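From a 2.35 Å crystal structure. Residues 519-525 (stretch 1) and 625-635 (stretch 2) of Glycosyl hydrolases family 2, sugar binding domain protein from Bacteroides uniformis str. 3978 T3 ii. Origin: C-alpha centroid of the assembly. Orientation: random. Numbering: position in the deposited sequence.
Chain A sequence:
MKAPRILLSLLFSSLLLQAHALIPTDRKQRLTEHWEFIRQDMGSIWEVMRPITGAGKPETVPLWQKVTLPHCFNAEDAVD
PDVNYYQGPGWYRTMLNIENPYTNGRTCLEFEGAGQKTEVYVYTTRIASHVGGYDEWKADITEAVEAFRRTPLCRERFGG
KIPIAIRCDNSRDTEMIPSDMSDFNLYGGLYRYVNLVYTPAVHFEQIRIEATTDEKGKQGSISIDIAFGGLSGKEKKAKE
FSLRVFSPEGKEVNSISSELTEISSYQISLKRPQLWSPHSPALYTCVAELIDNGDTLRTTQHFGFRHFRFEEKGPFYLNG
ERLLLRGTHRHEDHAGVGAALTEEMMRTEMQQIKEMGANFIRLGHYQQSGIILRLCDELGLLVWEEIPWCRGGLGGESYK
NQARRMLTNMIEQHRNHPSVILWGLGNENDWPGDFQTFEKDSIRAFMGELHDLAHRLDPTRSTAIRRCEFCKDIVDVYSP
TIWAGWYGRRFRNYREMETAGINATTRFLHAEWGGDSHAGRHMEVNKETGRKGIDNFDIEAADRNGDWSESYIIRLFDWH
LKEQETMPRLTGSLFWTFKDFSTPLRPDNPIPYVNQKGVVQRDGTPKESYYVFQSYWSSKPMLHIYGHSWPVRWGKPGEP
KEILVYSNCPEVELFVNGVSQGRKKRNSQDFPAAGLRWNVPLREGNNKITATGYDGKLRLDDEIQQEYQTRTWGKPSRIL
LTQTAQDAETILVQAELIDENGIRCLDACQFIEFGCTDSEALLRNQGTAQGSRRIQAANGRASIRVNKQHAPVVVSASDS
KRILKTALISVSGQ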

# COMPACT_ATOMS: atom_id res chain seq x y z
N ALA A 519 22.51 -17.51 8.04
CA ALA A 519 23.21 -18.32 7.05
C ALA A 519 24.48 -17.63 6.57
O ALA A 519 24.47 -16.43 6.25
N GLY A 520 25.58 -18.37 6.62
CA GLY A 520 26.88 -17.90 6.17
C GLY A 520 27.69 -17.13 7.20
O GLY A 520 28.80 -16.69 6.87
N ARG A 521 27.18 -16.94 8.41
CA ARG A 521 27.98 -16.37 9.50
C ARG A 521 28.56 -17.50 10.34
O ARG A 521 27.84 -18.45 10.69
N HIS A 522 29.86 -17.42 10.67
CA HIS A 522 30.53 -18.43 11.48
C HIS A 522 31.41 -17.74 12.53
O HIS A 522 31.50 -16.51 12.59
N MET A 523 32.07 -18.56 13.35
CA MET A 523 32.87 -18.03 14.45
C MET A 523 33.86 -19.10 14.92
O MET A 523 33.46 -20.24 15.17
N GLU A 524 35.14 -18.73 15.02
CA GLU A 524 36.16 -19.65 15.50
C GLU A 524 35.94 -19.95 16.98
O GLU A 524 35.60 -19.06 17.77
N VAL A 525 36.14 -21.22 17.36
CA VAL A 525 36.08 -21.61 18.76
C VAL A 525 37.26 -21.01 19.51
O VAL A 525 38.36 -20.84 18.96
N ILE A 625 31.68 -32.02 5.52
CA ILE A 625 32.63 -31.21 6.26
C ILE A 625 31.98 -29.88 6.60
O ILE A 625 31.45 -29.20 5.71
N TYR A 626 32.01 -29.51 7.86
CA TYR A 626 31.45 -28.22 8.25
C TYR A 626 32.37 -27.11 7.75
O TYR A 626 33.54 -27.04 8.13
N GLY A 627 31.82 -26.23 6.91
CA GLY A 627 32.56 -25.07 6.45
C GLY A 627 32.45 -24.79 4.96
O GLY A 627 33.20 -23.96 4.45
N HIS A 628 31.54 -25.46 4.26
CA HIS A 628 31.31 -25.15 2.85
C HIS A 628 31.00 -23.67 2.64
O HIS A 628 31.40 -23.08 1.63
N SER A 629 30.27 -23.06 3.57
CA SER A 629 29.92 -21.65 3.49
C SER A 629 30.81 -20.78 4.38
O SER A 629 30.43 -19.65 4.71
N TRP A 630 31.98 -21.27 4.75
CA TRP A 630 32.91 -20.55 5.62
C TRP A 630 34.20 -20.32 4.84
O TRP A 630 35.10 -21.17 4.84
N PRO A 631 34.33 -19.17 4.13
CA PRO A 631 35.42 -19.01 3.16
C PRO A 631 36.76 -18.64 3.79
O PRO A 631 37.82 -18.97 3.25
N VAL A 632 36.73 -17.95 4.93
CA VAL A 632 37.94 -17.44 5.56
C VAL A 632 37.93 -17.82 7.04
O VAL A 632 37.14 -17.27 7.82
N ARG A 633 38.82 -18.73 7.42
CA ARG A 633 39.15 -19.05 8.81
C ARG A 633 40.21 -18.08 9.34
O ARG A 633 40.88 -17.37 8.58
N TRP A 634 40.38 -18.06 10.66
CA TRP A 634 41.40 -17.19 11.23
C TRP A 634 41.89 -17.72 12.57
O TRP A 634 41.26 -18.57 13.20
N GLY A 635 43.01 -17.15 13.00
CA GLY A 635 43.75 -17.59 14.17
C GLY A 635 45.22 -17.21 14.02
O GLY A 635 45.63 -16.58 13.05

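The strongest polar link is the salt bridge between Glu524 and Arg633: Arg633 NE lies 2.7 Å from Glu524 OE2, with an N-H...O angle of 165°. A weaker bond runs from Arg633 NH2 to Glu524 OE1 (3.4 Å, 159°). Glu524 OE2 also accepts a hydrogen bond from the backbone N of Trp634 (3.1 Å, 162°), so this one oxygen ties down two consecutive residues of the strand. Glu524 leaves its backbone sideways, but its m, m rotamer brings the carboxylate to stretch 2; the m, m, m chain of Arg633 likewise ends nearer its partner.

His522, chi1 m, points toward stretch 2 and uses both ring nitrogens. His522 ND1 and Tyr626 OH are hydrogen-bonded at 2.8 Å, while His522 NE2 donates to Ser629 OG at 3.0 Å and, weakly (133°), to Ser629 O at 3.0 Å.

Around these polar contacts the side chains pack closely. The His522 ring and the five-membered ring of Trp630 (chi1 t) are within 5° of parallel yet slid apart, and each residue's CB covers the other's ring: His522 CB sits 3.4 Å from the Trp630 six-membered centroid, Trp630 CB 3.7 Å from the His522 imidazole centroid. Trp634, chi1 p, receives Glu524 CG over its face, whereas Met523 SD meets its edge, 3.9 Å from Trp634 CZ2.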

# COMPACT_ATOMS: atom_id res chain seq x y z
CB ALA A 519 22.28 -18.62 5.87
CB ARG A 521 27.13 -15.42 10.35
CG ARG A 521 27.82 -14.93 11.60
CD ARG A 521 26.86 -14.08 12.42
NE ARG A 521 26.66 -12.77 11.82
CZ ARG A 521 25.66 -11.95 12.13
NH1 ARG A 521 24.76 -12.31 13.05
NH2 ARG A 521 25.55 -10.76 11.53
CB HIS A 522 31.36 -19.39 10.61
CG HIS A 522 30.60 -19.92 9.44
ND1 HIS A 522 29.81 -21.05 9.52
CD2 HIS A 522 30.46 -19.44 8.18
CE1 HIS A 522 29.24 -21.26 8.34
NE2 HIS A 522 29.62 -20.30 7.51
CB MET A 523 31.97 -17.57 15.59
CG MET A 523 32.69 -17.17 16.86
SD MET A 523 33.96 -15.92 16.60
CE MET A 523 33.04 -14.63 15.76
CB GLU A 524 37.57 -19.07 15.32
CG GLU A 524 38.04 -18.93 13.87
CD GLU A 524 38.39 -20.26 13.22
OE1 GLU A 524 38.44 -21.31 13.91
OE2 GLU A 524 38.60 -20.26 11.99
CB VAL A 525 36.04 -23.14 18.91
CG1 VAL A 525 37.30 -23.78 18.33
CG2 VAL A 525 35.88 -23.53 20.38
CB ILE A 625 33.91 -31.00 5.44
CG1 ILE A 625 34.49 -32.35 5.01
CG2 ILE A 625 34.89 -30.14 6.22
CD1 ILE A 625 35.49 -32.25 3.86
CB TYR A 626 31.24 -28.15 9.76
CG TYR A 626 30.96 -26.75 10.24
CD1 TYR A 626 30.01 -25.95 9.60
CD2 TYR A 626 31.65 -26.22 11.32
CE1 TYR A 626 29.76 -24.65 10.03
CE2 TYR A 626 31.40 -24.93 11.76
CZ TYR A 626 30.46 -24.16 11.12
OH TYR A 626 30.23 -22.88 11.55
CB HIS A 628 30.16 -25.99 2.30
CG HIS A 628 30.51 -27.41 2.01
ND1 HIS A 628 30.64 -27.88 0.72
CD2 HIS A 628 30.73 -28.46 2.82
CE1 HIS A 628 30.94 -29.16 0.75
NE2 HIS A 628 31.00 -29.54 2.02
CB SER A 629 28.44 -21.44 3.83
OG SER A 629 28.17 -21.60 5.22
CB TRP A 630 33.14 -21.33 6.92
CG TRP A 630 33.89 -20.60 7.99
CD1 TRP A 630 34.61 -19.44 7.87
CD2 TRP A 630 34.00 -21.00 9.37
NE1 TRP A 630 35.16 -19.09 9.08
CE2 TRP A 630 34.79 -20.03 10.02
CE3 TRP A 630 33.50 -22.08 10.12
CZ2 TRP A 630 35.10 -20.11 11.38
CZ3 TRP A 630 33.79 -22.14 11.47
CH2 TRP A 630 34.60 -21.17 12.08
CB PRO A 631 34.92 -17.89 2.24
CG PRO A 631 33.62 -17.32 2.91
CD PRO A 631 33.52 -17.94 4.26
CB VAL A 632 38.08 -15.92 5.40
CG1 VAL A 632 39.32 -15.44 6.13
CG2 VAL A 632 38.18 -15.56 3.93
CB ARG A 633 39.67 -20.48 8.92
CG ARG A 633 38.85 -21.52 8.21
CD ARG A 633 37.72 -22.00 9.08
NE ARG A 633 38.16 -22.45 10.41
CZ ARG A 633 38.38 -23.72 10.74
NH1 ARG A 633 38.23 -24.65 9.81
NH2 ARG A 633 38.74 -24.05 11.99
CB TRP A 634 40.90 -15.76 11.40
CG TRP A 634 39.81 -15.62 12.40
CD1 TRP A 634 39.94 -15.30 13.72
CD2 TRP A 634 38.40 -15.78 12.15
NE1 TRP A 634 38.70 -15.25 14.32
CE2 TRP A 634 37.74 -15.53 13.38
CE3 TRP A 634 37.64 -16.09 11.02
CZ2 TRP A 634 36.35 -15.60 13.51
CZ3 TRP A 634 36.25 -16.15 11.14
CH2 TRP A 634 35.62 -15.92 12.39